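Local coordinates for protein phosphoglycerate kinase (Coxiella burnetii, PDB 4NG4) that catalyses the reversible transfer of a phosphoryl group between ATP and 3-phosphoglycerate, giving ADP and 1,3-bisphosphoglycerate in glycolysis, at residues V197-G202 with I320-P325. Sequence-based numbering, arbitrary orientation.
With ADP (adenosine-5'-diphosphate), chain E.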
loop_
_atom_site.group_PDB
_atom_site.type_symbol
_atom_site.label_atom_id
_atom_site.label_comp_id
_atom_site.label_asym_id
_atom_site.label_seq_id
_atom_site.Cartn_x
_atom_site.Cartn_y
_atom_site.Cartn_z
ATOM N N VAL A 197 -12.205 -9.911 -9.051
ATOM C CA VAL A 197 -12.732 -8.570 -9.343
ATOM C C VAL A 197 -11.849 -7.478 -8.752
ATOM O O VAL A 197 -11.377 -7.590 -7.628
ATOM C CB VAL A 197 -14.149 -8.392 -8.787
ATOM C CG1 VAL A 197 -14.645 -6.992 -9.064
ATOM C CG2 VAL A 197 -15.079 -9.403 -9.399
ATOM N N ALA A 198 -11.637 -6.411 -9.505
ATOM C CA ALA A 198 -10.790 -5.316 -9.059
ATOM C C ALA A 198 -11.580 -4.031 -9.138
ATOM O O ALA A 198 -11.992 -3.632 -10.222
ATOM C CB ALA A 198 -9.558 -5.230 -9.932
ATOM N N VAL A 199 -11.794 -3.391 -7.994
ATOM C CA VAL A 199 -12.424 -2.063 -7.916
ATOM C C VAL A 199 -11.342 -0.998 -7.792
ATOM O O VAL A 199 -10.466 -1.101 -6.941
ATOM C CB VAL A 199 -13.339 -1.973 -6.681
ATOM C CG1 VAL A 199 -14.084 -0.661 -6.641
ATOM C CG2 VAL A 199 -14.299 -3.163 -6.662
ATOM N N VAL A 200 -11.396 0.021 -8.637
ATOM C CA VAL A 200 -10.342 1.042 -8.680
ATOM C C VAL A 200 -10.985 2.427 -8.750
ATOM O O VAL A 200 -11.645 2.762 -9.739
ATOM C CB VAL A 200 -9.407 0.815 -9.891
ATOM C CG1 VAL A 200 -8.484 2.037 -10.130
ATOM C CG2 VAL A 200 -8.618 -0.475 -9.699
ATOM N N GLY A 201 -10.809 3.207 -7.686
ATOM C CA GLY A 201 -11.426 4.517 -7.556
ATOM C C GLY A 201 -10.410 5.584 -7.202
ATOM O O GLY A 201 -9.280 5.290 -6.819
ATOM N N GLY A 202 -10.802 6.838 -7.354
ATOM C CA GLY A 202 -9.877 7.920 -7.110
ATOM C C GLY A 202 -10.148 9.161 -7.919
ATOM O O GLY A 202 -11.083 9.205 -8.728
ATOM N N ILE A 320 -11.144 -10.457 -4.397
ATOM C CA ILE A 320 -11.407 -9.028 -4.613
ATOM C C ILE A 320 -10.190 -8.146 -4.279
ATOM O O ILE A 320 -9.520 -8.349 -3.270
ATOM C CB ILE A 320 -12.612 -8.555 -3.789
ATOM C CG1 ILE A 320 -13.878 -9.349 -4.163
ATOM C CG2 ILE A 320 -12.828 -7.074 -3.999
ATOM C CD1 ILE A 320 -15.109 -9.007 -3.333
ATOM N N VAL A 321 -9.905 -7.168 -5.139
ATOM C CA VAL A 321 -8.809 -6.219 -4.902
ATOM C C VAL A 321 -9.392 -4.817 -5.028
ATOM O O VAL A 321 -9.878 -4.466 -6.076
ATOM C CB VAL A 321 -7.641 -6.419 -5.914
ATOM C CG1 VAL A 321 -6.505 -5.479 -5.620
ATOM C CG2 VAL A 321 -7.125 -7.838 -5.865
ATOM N N TRP A 322 -9.358 -4.019 -3.970
ATOM C CA TRP A 322 -10.061 -2.734 -3.982
ATOM C C TRP A 322 -9.200 -1.572 -3.468
ATOM O O TRP A 322 -8.746 -1.582 -2.332
ATOM C CB TRP A 322 -11.348 -2.851 -3.179
ATOM C CG TRP A 322 -12.004 -1.558 -2.857
ATOM C CD1 TRP A 322 -12.054 -0.433 -3.636
ATOM C CD2 TRP A 322 -12.725 -1.247 -1.667
ATOM N NE1 TRP A 322 -12.746 0.561 -2.987
ATOM C CE2 TRP A 322 -13.173 0.080 -1.781
ATOM C CE3 TRP A 322 -13.022 -1.956 -0.510
ATOM C CZ2 TRP A 322 -13.905 0.706 -0.778
ATOM C CZ3 TRP A 322 -13.746 -1.326 0.487
ATOM C CH2 TRP A 322 -14.173 -0.010 0.349
ATOM N N ASN A 323 -9.005 -0.580 -4.340
ATOM C CA ASN A 323 -8.202 0.592 -4.083
ATOM C C ASN A 323 -8.922 1.833 -4.550
ATOM O O ASN A 323 -8.919 2.141 -5.739
ATOM C CB ASN A 323 -6.884 0.491 -4.838
ATOM C CG ASN A 323 -6.118 1.804 -4.854
ATOM O OD1 ASN A 323 -5.582 2.209 -5.889
ATOM N ND2 ASN A 323 -6.083 2.487 -3.714
ATOM N N GLY A 324 -9.541 2.545 -3.621
ATOM C CA GLY A 324 -10.145 3.840 -3.918
ATOM C C GLY A 324 -11.647 3.889 -3.698
ATOM O O GLY A 324 -12.394 3.046 -4.222
ATOM N N PRO A 325 -12.114 4.888 -2.935
ATOM C CA PRO A 325 -13.557 5.052 -2.728
ATOM C C PRO A 325 -14.247 5.523 -4.011
ATOM O O PRO A 325 -13.643 6.259 -4.811
ATOM C CB PRO A 325 -13.636 6.121 -1.654
ATOM C CG PRO A 325 -12.418 6.972 -1.897
ATOM C CD PRO A 325 -11.354 6.059 -2.464
HETATM P PB ADP E . -6.993 5.981 -2.255
HETATM O O1B ADP E . -7.982 5.325 -1.323
HETATM O O2B ADP E . -6.111 7.005 -1.570
HETATM O O3B ADP E . -6.256 5.018 -3.155
HETATM P PA ADP E . -7.438 7.864 -4.374
HETATM O O1A ADP E . -6.153 8.501 -3.905
HETATM O O2A ADP E . -7.434 7.185 -5.719
HETATM O O3A ADP E . -7.956 6.793 -3.274
HETATM O "O5'" ADP E . -8.550 9.044 -4.370
HETATM C "C5'" ADP E . -9.676 9.046 -3.482
HETATM C "C4'" ADP E . -10.093 10.470 -3.144
HETATM O "O4'" ADP E . -10.708 11.070 -4.290
HETATM C "C3'" ADP E . -11.096 10.516 -1.989
HETATM O "O3'" ADP E . -10.583 11.291 -0.895
HETATM C "C2'" ADP E . -12.372 11.100 -2.584
HETATM O "O2'" ADP E . -12.966 12.107 -1.761
HETATM C "C1'" ADP E . -11.965 11.670 -3.944
HETATM N N9 ADP E . -13.024 11.428 -4.978
HETATM C C8 ADP E . -13.492 10.227 -5.395
HETATM N N7 ADP E . -14.459 10.396 -6.335
HETATM C C5 ADP E . -14.624 11.719 -6.539
HETATM C C6 ADP E . -15.474 12.583 -7.396
HETATM N N6 ADP E . -16.382 12.060 -8.257
HETATM N N1 ADP E . -15.306 13.926 -7.288
HETATM C C2 ADP E . -14.416 14.498 -6.442
HETATM N N3 ADP E . -13.619 13.770 -5.637
HETATM C C4 ADP E . -13.674 12.403 -5.639
#
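Val199 and Trp322 lie side by side on one face of two parallel strands and make the apolar side-chain contact between them. Val199 CG1, anti to its backbone N (chi1 -175°), comes obliquely to within 3.6 Å of Trp322 CD1, so the compact, beta-branched valine lies against the five-membered ring of the indole. Trp322 NE1 donates to Gly324 O at 2.8 Å, which helps to set the rotation of the ring and satisfies the one polar atom of a buried indole. That oxygen lies near the ring plane, although the donor stands above the carbonyl plane.

Between the two faces the backbones, running 3° apart, join by four hydrogen bonds: Val321 N to Val197 O, Val199 N to Val321 O, Asn323 N to Val199 O (3.0 Å) and Gly201 N to Asn323 O (2.9 Å). Small Ala198 and branched Val197, Val200, Ile320 and Val321 suit the buried strands.

This apolar part gives way to a looser, polar end lined by ADP. Here Gly202 N and Pro325 O are 3.9 Å apart. A side chain at Gly202 (phi 151°) would run into ADP O2A, and one at Gly324 would meet Gly201 O, so glycine suits both places. The Pro325 ring packs its CD against ADP O3A. The carboxamide of Asn323 suits a place needing acceptor and donor: OD1 accepts from Lys208 NZ, which also bonds Gly201 O and ADP, while ND2 donates to Gly355 O and, weakly, to ADP O3B (2.6 Å).

The pair lies within the parallel sheet of the nucleotide-binding domain, flanked by strands 221-226 and 351-354. Helix 209-216 covers the Ala198, Val200 and Asn323 face, helix 336-347 packs on Val199 and Trp322, and helix 357-365 touches Trp322, Asn323 and Pro325.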